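Local coordinates for putative methylthioribose-1-phosphate isomerase (Pyrococcus horikoshii OT3, PDB 6A34), which probably interconverts 5-methylthioribose 1-phosphate and 5-methylthioribulose 1-phosphate, an isomerisation step of the methionine salvage pathway, at residues Ile3-Lys8 with His188-Leu193; Glu303-Thr306 with Ile312-Asp315. All blocks are in the same frame, centred on the assembly; numbering follows the deposited sequence.

Contact 1 (Ile3-Lys8 with His188-Leu193); sequences IRYTPK and HKDGSL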
loop_
_atom_site.group_PDB
_atom_site.type_symbol
_atom_site.label_atom_id
_atom_site.label_comp_id
_atom_site.label_asym_id
_atom_site.label_seq_id
_atom_site.Cartn_x
_atom_site.Cartn_y
_atom_site.Cartn_z
ATOM N N ILE A 3 8.355 -27.396 24.209
ATOM C CA ILE A 3 9.278 -26.680 23.373
ATOM C C ILE A 3 10.198 -27.722 22.720
ATOM O O ILE A 3 10.953 -28.391 23.415
ATOM C CB ILE A 3 10.063 -25.641 24.208
ATOM C CG1 ILE A 3 9.148 -24.771 25.079
ATOM C CG2 ILE A 3 10.960 -24.803 23.319
ATOM C CD1 ILE A 3 7.905 -24.280 24.389
ATOM N N ARG A 4 10.102 -27.841 21.392
ATOM C CA ARG A 4 10.792 -28.828 20.594
ATOM C C ARG A 4 12.052 -28.223 19.961
ATOM O O ARG A 4 12.922 -28.967 19.485
ATOM C CB ARG A 4 9.869 -29.365 19.488
ATOM C CG ARG A 4 8.654 -30.135 19.996
ATOM C CD ARG A 4 7.568 -30.390 18.947
ATOM N NE ARG A 4 6.947 -29.181 18.392
ATOM C CZ ARG A 4 6.969 -28.850 17.099
ATOM N NH1 ARG A 4 7.768 -29.498 16.253
ATOM N NH2 ARG A 4 6.171 -27.882 16.658
ATOM N N TYR A 5 12.132 -26.889 19.898
ATOM C CA TYR A 5 13.246 -26.217 19.229
ATOM C C TYR A 5 13.905 -25.221 20.191
ATOM O O TYR A 5 13.250 -24.680 21.059
ATOM C CB TYR A 5 12.793 -25.536 17.934
ATOM C CG TYR A 5 12.272 -26.461 16.860
ATOM C CD1 TYR A 5 13.138 -27.203 16.068
ATOM C CD2 TYR A 5 10.907 -26.576 16.617
ATOM C CE1 TYR A 5 12.663 -28.043 15.074
ATOM C CE2 TYR A 5 10.414 -27.418 15.641
ATOM C CZ TYR A 5 11.297 -28.156 14.871
ATOM O OH TYR A 5 10.827 -28.972 13.888
ATOM N N THR A 6 15.222 -25.043 20.028
ATOM C CA THR A 6 15.991 -23.955 20.627
ATOM C C THR A 6 16.021 -22.782 19.647
ATOM O O THR A 6 15.825 -22.963 18.446
ATOM C CB THR A 6 17.424 -24.403 20.959
ATOM O OG1 THR A 6 18.045 -24.680 19.712
ATOM C CG2 THR A 6 17.518 -25.623 21.862
ATOM N N PRO A 7 16.271 -21.544 20.121
ATOM C CA PRO A 7 16.441 -20.400 19.234
ATOM C C PRO A 7 17.359 -20.670 18.048
ATOM O O PRO A 7 17.002 -20.304 16.962
ATOM C CB PRO A 7 17.060 -19.354 20.153
ATOM C CG PRO A 7 16.418 -19.638 21.473
ATOM C CD PRO A 7 16.330 -21.149 21.534
ATOM N N LYS A 8 18.473 -21.371 18.275
ATOM C CA LYS A 8 19.529 -21.557 17.265
ATOM C C LYS A 8 19.081 -22.540 16.197
ATOM O O LYS A 8 19.582 -22.505 15.079
ATOM C CB LYS A 8 20.837 -22.072 17.878
ATOM C CG LYS A 8 21.876 -20.984 18.126
ATOM C CD LYS A 8 22.958 -21.348 19.136
ATOM C CE LYS A 8 23.996 -20.250 19.273
ATOM N NZ LYS A 8 24.886 -20.459 20.443
ATOM N N HIS A 188 8.273 -23.442 9.720
ATOM C CA HIS A 188 9.226 -23.682 8.617
ATOM C C HIS A 188 10.069 -24.928 8.926
ATOM O O HIS A 188 10.247 -25.799 8.076
ATOM C CB HIS A 188 10.096 -22.443 8.354
ATOM C CG HIS A 188 11.190 -22.678 7.372
ATOM N ND1 HIS A 188 10.950 -22.824 6.024
ATOM C CD2 HIS A 188 12.522 -22.806 7.528
ATOM C CE1 HIS A 188 12.094 -23.009 5.386
ATOM N NE2 HIS A 188 13.062 -23.017 6.282
ATOM N N LYS A 189 10.567 -25.008 10.158
ATOM C CA LYS A 189 11.321 -26.179 10.621
ATOM C C LYS A 189 10.464 -27.440 10.508
ATOM O O LYS A 189 10.987 -28.515 10.153
ATOM C CB LYS A 189 11.759 -26.046 12.088
ATOM C CG LYS A 189 13.254 -25.897 12.300
ATOM C CD LYS A 189 13.822 -24.726 11.521
ATOM C CE LYS A 189 14.935 -25.126 10.580
ATOM N NZ LYS A 189 15.586 -23.928 9.999
ATOM N N ASP A 190 9.181 -27.319 10.880
ATOM C CA ASP A 190 8.276 -28.475 10.895
ATOM C C ASP A 190 7.922 -28.901 9.461
ATOM O O ASP A 190 7.300 -29.931 9.274
ATOM C CB ASP A 190 7.009 -28.194 11.707
ATOM C CG ASP A 190 7.224 -28.313 13.201
ATOM O OD1 ASP A 190 8.188 -28.988 13.593
ATOM O OD2 ASP A 190 6.434 -27.726 13.955
ATOM N N GLY A 191 8.311 -28.122 8.449
ATOM C CA GLY A 191 7.906 -28.403 7.055
ATOM C C GLY A 191 6.462 -27.985 6.751
ATOM O O GLY A 191 5.888 -28.384 5.748
ATOM N N SER A 192 5.852 -27.158 7.607
ATOM C CA SER A 192 4.446 -26.881 7.462
ATOM C C SER A 192 4.222 -25.477 6.865
ATOM O O SER A 192 3.126 -25.156 6.472
ATOM C CB SER A 192 3.706 -27.151 8.758
ATOM O OG SER A 192 4.007 -26.187 9.738
ATOM N N LEU A 193 5.290 -24.712 6.637
ATOM C CA LEU A 193 5.175 -23.420 5.978
ATOM C C LEU A 193 5.621 -23.499 4.521
ATOM O O LEU A 193 6.831 -23.448 4.228
ATOM C CB LEU A 193 6.009 -22.382 6.729
ATOM C CG LEU A 193 5.990 -20.993 6.098
ATOM C CD1 LEU A 193 4.650 -20.330 6.349
ATOM C CD2 LEU A 193 7.109 -20.138 6.652
#
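Arg4 and Tyr5 close on Asp190 in a polar surface clasp that ties the N-terminal segment to the C-terminal end of helix 180-189, just where the chain turns into strand 193-199 of the largely parallel, Rossmann-like sheet. That turn is a Schellman motif: Gly191 takes positive phi, and its N bonds back to His188 O. Arg4 meets Asp190 end-on, two nitrogens to two oxygens, with the guanidinium and carboxylate planes only 16° from coplanar. NH2 of Arg4 reaches the syn lone pair of Asp190 OD2 at 2.7 Å, and NH1 of Arg4 lies 2.7 Å from Asp190 OD1, also on the syn side. The arginine chain bends at chi3 (-62°), which swings its end round to face the carboxylate squarely. The Arg4 side chain also touches His152 of helix 125-157 and Val186.

The tyrosine hydroxyl adds a third bond, donated to Asp190 OD1 from above the carboxylate plane, so from the 3-8 segment OD1 takes two donors and OD2 one. Such a paired cation and added donor would be expected to keep Asp190 ionised. With an alanine in place of Asp190, the Arg4 charge would probably lose its mate and the Tyr5 hydroxyl this acceptor, leaving the guanidinium less firmly oriented. Beside the bonds, the aliphatic start of Lys189 lies over one face of the Tyr5 ring: Lys189 CB is 3.5 Å from Tyr5 CZ, while Lys189 CG sits 3.6 Å from Tyr5 CE1.

Contact 2 (Glu303-Thr306 with Ile312-Asp315); sequences EVLT and IAPD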
loop_
_atom_site.group_PDB
_atom_site.type_symbol
_atom_site.label_atom_id
_atom_site.label_comp_id
_atom_site.label_asym_id
_atom_site.label_seq_id
_atom_site.Cartn_x
_atom_site.Cartn_y
_atom_site.Cartn_z
ATOM N N GLU A 303 6.214 10.514 5.938
ATOM C CA GLU A 303 6.176 9.076 5.759
ATOM C C GLU A 303 5.303 8.675 4.552
ATOM O O GLU A 303 5.560 7.656 3.952
ATOM C CB GLU A 303 5.637 8.382 7.006
ATOM C CG GLU A 303 6.531 8.482 8.225
ATOM C CD GLU A 303 5.987 7.662 9.398
ATOM O OE1 GLU A 303 4.788 7.288 9.368
ATOM O OE2 GLU A 303 6.755 7.397 10.336
ATOM N N VAL A 304 4.295 9.483 4.191
ATOM C CA VAL A 304 3.424 9.181 3.011
ATOM C C VAL A 304 3.912 9.894 1.726
ATOM O O VAL A 304 3.764 9.335 0.627
ATOM C CB VAL A 304 1.954 9.520 3.320
ATOM C CG1 VAL A 304 1.068 9.374 2.097
ATOM C CG2 VAL A 304 1.413 8.675 4.480
ATOM N N LEU A 305 4.430 11.126 1.858
ATOM C CA LEU A 305 4.856 11.955 0.724
ATOM C C LEU A 305 6.133 11.366 0.128
ATOM O O LEU A 305 6.365 11.551 -1.046
ATOM C CB LEU A 305 5.096 13.405 1.165
ATOM C CG LEU A 305 3.873 14.122 1.723
ATOM C CD1 LEU A 305 4.263 15.462 2.296
ATOM C CD2 LEU A 305 2.788 14.291 0.674
ATOM N N THR A 306 6.938 10.703 0.973
ATOM C CA THR A 306 8.103 9.961 0.558
ATOM C C THR A 306 7.882 8.451 0.740
ATOM O O THR A 306 7.036 7.984 1.511
ATOM C CB THR A 306 9.370 10.414 1.294
ATOM O OG1 THR A 306 9.303 9.938 2.633
ATOM C CG2 THR A 306 9.569 11.917 1.314
ATOM N N ILE A 312 7.424 11.176 -3.771
ATOM C CA ILE A 312 6.571 10.562 -4.795
ATOM C C ILE A 312 5.200 11.249 -4.878
ATOM O O ILE A 312 4.289 10.764 -5.573
ATOM C CB ILE A 312 6.455 9.034 -4.575
ATOM C CG1 ILE A 312 6.113 8.633 -3.133
ATOM C CG2 ILE A 312 7.738 8.330 -5.029
ATOM C CD1 ILE A 312 4.672 8.899 -2.685
ATOM N N ALA A 313 5.025 12.355 -4.162
ATOM C CA ALA A 313 3.768 13.078 -4.123
ATOM C C ALA A 313 4.086 14.558 -4.104
ATOM O O ALA A 313 5.113 14.944 -3.555
ATOM C CB ALA A 313 2.957 12.726 -2.894
ATOM N N PRO A 314 3.166 15.403 -4.608
ATOM C CA PRO A 314 3.272 16.854 -4.455
ATOM C C PRO A 314 2.928 17.259 -3.021
ATOM O O PRO A 314 2.474 16.417 -2.230
ATOM C CB PRO A 314 2.208 17.395 -5.422
ATOM C CG PRO A 314 1.194 16.290 -5.544
ATOM C CD PRO A 314 1.912 14.992 -5.253
ATOM N N ASP A 315 3.110 18.536 -2.706
ATOM C CA ASP A 315 2.814 19.048 -1.380
ATOM C C ASP A 315 1.291 19.122 -1.238
ATOM O O ASP A 315 0.655 20.064 -1.696
ATOM C CB ASP A 315 3.482 20.408 -1.131
ATOM C CG ASP A 315 3.044 21.129 0.145
ATOM O OD1 ASP A 315 2.366 20.500 0.997
ATOM O OD2 ASP A 315 3.391 22.329 0.290
#
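Leu305 and Ile312 are joined by a backbone hydrogen bond. Ile312 N donates to Leu305 O over 2.9 Å, and the bond is nearly straight, 172° at the hydrogen, with the donor close to the line of the carbonyl. Ala313 N lies 3.5 Å from the same Leu305 O, at the end of the helix.

Side-chain methyls pack beside that bond. Ile312 CG1 stands between its backbone N and carbonyl carbon (chi1 49°), and with chi2 at 73° the terminal methyl is brought over the last carbonyls of the helix: Ile312 CD1 is 3.5 Å from Val304 O and also 3.5 Å from Leu305 O, the acceptor of the bond just described. Leu305 reaches out with one branch. Leu305 CD2 lies 3.6 Å from Pro314 O, a methyl against a carbonyl oxygen with no hydrogen bond involved, and 3.9 Å from Ala313 CB, a methyl-to-methyl contact that is apolar on both sides.

In the fold this is the base of a hairpin-like excursion: helix 302-305 ends, short strands 306-307 and 310-311 run out and back, and 312-315 returns past the helix end. Thr306, the first residue to leave helical geometry, keeps its hydroxyl on Glu302 O, within the helix it has just left.

Arg202 of the same chain donates to Thr306 O and, weakly, to Val304 O. Leu224 of the second subunit packs on Val304 and Ala313, Leu205 of that subunit on Ile312, and Ala208 of the second subunit on Pro314.

How the contacts relate
Contacts 1 and 2 lie far apart in the same subunit, their centres 41 Å from each other and their nearest atoms about 28 Å, and they follow in series along the chain. Contact 1 spans 180 residues to bring the N-terminal segment to the Rossmann-like domain; contact 2 closes a local excursion of a few residues. They differ in setting too: 3-8 and 188-193 meet at the surface, untouched by the other subunit, whereas contact 2 is largely buried and packs in part on the second subunit. Contact 1 is remote from the predicted substrate site. Contact 2 is nearer, with the side chain of Val304 about 11 Å from that of Lys258, a predicted substrate-binding residue.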